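PDB 5MXZ: cytochrome c-552 Ks_3358 from Candidatus Kuenenia stuttgartiensis, which binds a covalently attached heme c and probably carries electrons as a small c-type cytochrome. Local coordinates for residues A[5-8]-A[9-13]. The protein carries 1 engineered substitution. Sequence-based numbering, arbitrary orientation.
Engineered in segment 9-13: F9 (natural residue Tyr). With ZN (zinc ion), chain J; HEC (heme c), chain B.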
ATOM      1  N   GLY A   5      -0.319  -8.126  -9.173  1.00 38.64           N
ATOM      2  CA  GLY A   5      -0.192  -7.072  -8.165  1.00 37.98           C
ATOM      3  C   GLY A   5      -1.505  -6.393  -7.818  1.00 37.24           C
ATOM      4  O   GLY A   5      -1.788  -6.163  -6.637  1.00 36.08           O
ATOM      5  N   MET A   6      -2.305  -6.084  -8.842  1.00 36.30           N
ATOM      6  CA  MET A   6      -3.602  -5.429  -8.647  1.00 37.82           C
ATOM      7  C   MET A   6      -4.601  -6.338  -7.923  1.00 37.04           C
ATOM      8  O   MET A   6      -5.362  -5.857  -7.076  1.00 35.98           O
ATOM      9  CB  MET A   6      -4.172  -4.900  -9.976  1.00 39.42           C
ATOM     10  CG  MET A   6      -5.479  -4.107  -9.870  1.00 41.79           C
ATOM     11  SD  MET A   6      -5.526  -2.802  -8.615  1.00 45.36           S
ATOM     12  CE  MET A   6      -4.753  -1.448  -9.494  1.00 44.10           C
ATOM     13  N   LYS A   7      -4.575  -7.638  -8.241  1.00 36.87           N
ATOM     14  CA  LYS A   7      -5.422  -8.635  -7.562  1.00 37.41           C
ATOM     15  C   LYS A   7      -5.099  -8.712  -6.065  1.00 36.33           C
ATOM     16  O   LYS A   7      -6.008  -8.783  -5.236  1.00 35.42           O
ATOM     17  CB  LYS A   7      -5.327 -10.018  -8.239  1.00 40.17           C
ATOM     18  CG  LYS A   7      -6.201 -11.096  -7.597  1.00 43.43           C
ATOM     19  CD  LYS A   7      -6.699 -12.148  -8.581  1.00 45.83           C
ATOM     20  CE  LYS A   7      -7.698 -13.076  -7.895  1.00 48.41           C
ATOM     21  NZ  LYS A   7      -8.340 -14.062  -8.812  1.00 51.44           N
ATOM     22  N   LEU A   8      -3.804  -8.670  -5.733  1.00 34.56           N
ATOM     23  CA  LEU A   8      -3.347  -8.610  -4.339  1.00 33.79           C
ATOM     24  C   LEU A   8      -3.822  -7.341  -3.636  1.00 32.26           C
ATOM     25  O   LEU A   8      -4.229  -7.395  -2.473  1.00 32.28           O
ATOM     26  CB  LEU A   8      -1.818  -8.716  -4.248  1.00 32.82           C
ATOM     27  CG  LEU A   8      -1.142 -10.031  -4.632  1.00 33.81           C
ATOM     28  CD1 LEU A   8       0.350  -9.787  -4.808  1.00 33.27           C
ATOM     29  CD2 LEU A   8      -1.405 -11.136  -3.613  1.00 33.98           C
ATOM     30  N   PHE A   9      -3.780  -6.213  -4.350  1.00 31.04           N
ATOM     31  CA  PHE A   9      -4.207  -4.923  -3.806  1.00 30.85           C
ATOM     32  C   PHE A   9      -5.701  -4.908  -3.486  1.00 30.98           C
ATOM     33  O   PHE A   9      -6.108  -4.402  -2.443  1.00 29.56           O
ATOM     34  CB  PHE A   9      -3.859  -3.782  -4.766  1.00 30.62           C
ATOM     35  CG  PHE A   9      -4.025  -2.409  -4.167  1.00 30.70           C
ATOM     36  CD1 PHE A   9      -2.969  -1.799  -3.478  1.00 30.49           C
ATOM     37  CD2 PHE A   9      -5.229  -1.714  -4.298  1.00 30.33           C
ATOM     38  CE1 PHE A   9      -3.114  -0.529  -2.926  1.00 30.70           C
ATOM     39  CE2 PHE A   9      -5.380  -0.448  -3.741  1.00 30.08           C
ATOM     40  CZ  PHE A   9      -4.321   0.145  -3.056  1.00 29.21           C
ATOM     41  N   LEU A  10      -6.501  -5.463  -4.399  1.00 33.16           N
ATOM     42  CA  LEU A  10      -7.952  -5.556  -4.233  1.00 34.85           C
ATOM     43  C   LEU A  10      -8.333  -6.483  -3.075  1.00 36.78           C
ATOM     44  O   LEU A  10      -9.325  -6.237  -2.382  1.00 37.60           O
ATOM     45  CB  LEU A  10      -8.622  -6.003  -5.546  1.00 36.29           C
ATOM     46  CG  LEU A  10      -8.509  -5.117  -6.801  1.00 36.07           C
ATOM     47  CD1 LEU A  10      -9.002  -5.836  -8.050  1.00 36.13           C
ATOM     48  CD2 LEU A  10      -9.222  -3.780  -6.634  1.00 35.97           C
ATOM     49  N   GLN A  11      -7.526  -7.525  -2.871  1.00 37.82           N
ATOM     50  CA  GLN A  11      -7.707  -8.497  -1.789  1.00 39.83           C
ATOM     51  C   GLN A  11      -7.294  -7.969  -0.415  1.00 39.19           C
ATOM     52  O   GLN A  11      -7.959  -8.264   0.580  1.00 38.62           O
ATOM     53  CB  GLN A  11      -6.911  -9.776  -2.076  1.00 43.66           C
ATOM     54  CG  GLN A  11      -7.541 -10.740  -3.078  1.00 48.51           C
ATOM     55  CD  GLN A  11      -6.580 -11.823  -3.580  1.00 52.59           C
ATOM     56  OE1 GLN A  11      -5.385 -11.839  -3.251  1.00 54.61           O
ATOM     57  NE2 GLN A  11      -7.108 -12.739  -4.389  1.00 54.26           N
ATOM     58  N   HIS A  12      -6.199  -7.203  -0.361  1.00 36.22           N
ATOM     59  CA  HIS A  12      -5.525  -6.898   0.909  1.00 35.56           C
ATOM     60  C   HIS A  12      -5.449  -5.426   1.323  1.00 32.80           C
ATOM     61  O   HIS A  12      -5.214  -5.135   2.497  1.00 32.09           O
ATOM     62  CB  HIS A  12      -4.104  -7.478   0.910  1.00 36.58           C
ATOM     63  CG  HIS A  12      -4.055  -8.968   0.767  1.00 39.54           C
ATOM     64  ND1 HIS A  12      -4.367  -9.826   1.800  1.00 40.11           N
ATOM     65  CD2 HIS A  12      -3.729  -9.752  -0.288  1.00 40.14           C
ATOM     66  CE1 HIS A  12      -4.232 -11.075   1.389  1.00 40.97           C
ATOM     67  NE2 HIS A  12      -3.845 -11.057   0.126  1.00 40.85           N
ATOM     68  N   CYS A  13      -5.630  -4.508   0.377  1.00 31.75           N
ATOM     69  CA  CYS A  13      -5.289  -3.095   0.611  1.00 30.77           C
ATOM     70  C   CYS A  13      -6.429  -2.113   0.358  1.00 31.26           C
ATOM     71  O   CYS A  13      -6.488  -1.052   0.986  1.00 30.97           O
ATOM     72  CB  CYS A  13      -4.085  -2.687  -0.246  1.00 29.56           C
ATOM     73  SG  CYS A  13      -2.795  -3.941  -0.476  1.00 28.37           S
TER
HETATM   74 ZN    ZN J 208      -4.414 -13.152  -0.798  1.00 81.78          ZN
HETATM   75 FE   HEC B 200      -1.441   0.783   4.262  1.00 23.46          FE
HETATM   76  CHA HEC B 200       0.413   3.511   5.237  1.00 23.76           C
HETATM   77  CHB HEC B 200       0.495   0.431   1.444  1.00 23.25           C
HETATM   78  CHC HEC B 200      -2.948  -2.261   3.660  1.00 23.15           C
HETATM   79  CHD HEC B 200      -3.847   1.567   6.561  1.00 23.22           C
HETATM   80  NA  HEC B 200       0.212   1.795   3.485  1.00 23.03           N
HETATM   81  C1A HEC B 200       0.786   2.912   3.954  1.00 24.33           C
HETATM   82  C2A HEC B 200       1.920   3.426   3.159  1.00 23.66           C
HETATM   83  C3A HEC B 200       1.962   2.504   2.017  1.00 23.26           C
HETATM   84  C4A HEC B 200       0.856   1.558   2.329  1.00 23.50           C
HETATM   85  CMA HEC B 200       2.908   2.518   0.839  1.00 23.08           C
HETATM   86  CAA HEC B 200       2.744   4.649   3.463  1.00 24.48           C
HETATM   87  CBA HEC B 200       4.175   4.467   3.891  1.00 25.28           C
HETATM   88  CGA HEC B 200       4.801   5.849   3.891  1.00 25.88           C
HETATM   89  O1A HEC B 200       4.119   6.864   3.625  1.00 25.55           O
HETATM   90  O2A HEC B 200       6.005   5.930   4.163  1.00 27.66           O
HETATM   91  NB  HEC B 200      -1.240  -0.698   2.799  1.00 23.41           N
HETATM   92  C1B HEC B 200      -0.430  -0.677   1.711  1.00 23.34           C
HETATM   93  C2B HEC B 200      -0.509  -1.869   0.819  1.00 24.09           C
HETATM   94  C3B HEC B 200      -1.541  -2.648   1.517  1.00 24.05           C
HETATM   95  C4B HEC B 200      -1.931  -1.844   2.687  1.00 23.65           C
HETATM   96  CMB HEC B 200       0.247  -2.164  -0.451  1.00 24.59           C
HETATM   97  CAB HEC B 200      -2.076  -3.970   1.158  1.00 25.50           C
HETATM   98  CBB HEC B 200      -1.115  -5.131   1.285  1.00 25.11           C
HETATM   99  NC  HEC B 200      -3.121  -0.211   5.008  1.00 22.98           N
HETATM  100  C1C HEC B 200      -3.637  -1.397   4.626  1.00 23.48           C
HETATM  101  C2C HEC B 200      -4.896  -1.805   5.317  1.00 23.16           C
HETATM  102  C3C HEC B 200      -5.128  -0.644   6.187  1.00 23.52           C
HETATM  103  C4C HEC B 200      -4.007   0.275   5.897  1.00 23.85           C
HETATM  104  CMC HEC B 200      -5.701  -3.069   5.146  1.00 23.68           C
HETATM  105  CAC HEC B 200      -6.274  -0.408   7.120  1.00 24.42           C
HETATM  106  CBC HEC B 200      -6.499  -1.368   8.261  1.00 24.97           C
HETATM  107  ND  HEC B 200      -1.656   2.278   5.691  1.00 23.83           N
HETATM  108  C1D HEC B 200      -2.681   2.460   6.545  1.00 24.05           C
HETATM  109  C2D HEC B 200      -2.546   3.617   7.458  1.00 23.87           C
HETATM  110  C3D HEC B 200      -1.264   4.204   7.048  1.00 23.76           C
HETATM  111  C4D HEC B 200      -0.835   3.300   5.961  1.00 23.82           C
HETATM  112  CMD HEC B 200      -3.496   4.091   8.527  1.00 23.29           C
HETATM  113  CAD HEC B 200      -0.526   5.390   7.605  1.00 23.92           C
HETATM  114  CBD HEC B 200       0.550   4.781   8.518  1.00 24.50           C
HETATM  115  CGD HEC B 200       1.974   5.235   8.234  1.00 25.64           C
HETATM  116  O1D HEC B 200       2.868   4.934   9.061  1.00 25.98           O
HETATM  117  O2D HEC B 200       2.249   5.893   7.202  1.00 24.97           O
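M6 and F9 meet along one flank of the short helix 5-12, F9 buried and M6 partly exposed. M6 reaches F9 through its bent chain: CG stands anti to the backbone N (chi1 -176°), and the turns at the next two torsions bring SD 4.3 Å from F9 CB and 5.5 Å from the centroid of the F9 ring. The sulfur comes in obliquely, a Met-aromatic contact, and the same atom lies 4.2 Å from L10 CG; a flexible, polarisable thioether suits a place beside both an aromatic ring and a branched chain. V79 of helix 77-80 packs against both M6 and F9, tying the N-terminal helix to that helix. F9 is an engineered replacement of tyrosine; one face of its ring, toward the rim, receives C13 CB. Beneath the side chains the backbone is tightly wound by four i to i+4 hydrogen bonds, from F9 N to G5 O through H12 N to L8 O, the last at 2.9 Å. G5, buried and without a side chain, takes up little room in the first turn.

The looser side is at K7 and Q11, both exposed. The long K7 chain crosses Q11 with a loose side-chain touch, CE to NE2 at 3.6 Å, as befits polar chains that can extend into solvent. Close by, H12 NE2 binds a zinc ion at 2.4 Å, while Q11 OE1 lies 2.9 Å from the same metal; imidazole nitrogen is a good zinc ligand. The edge of the H12 ring faces L8 O. Where helical geometry ends, C13 SG is covalently bonded to heme CAB at 1.8 Å. C13 opens the CXXCH heme-attachment motif, which C16 and the axial ligand H17 complete, following the N-terminal helix of a class I cytochrome c fold.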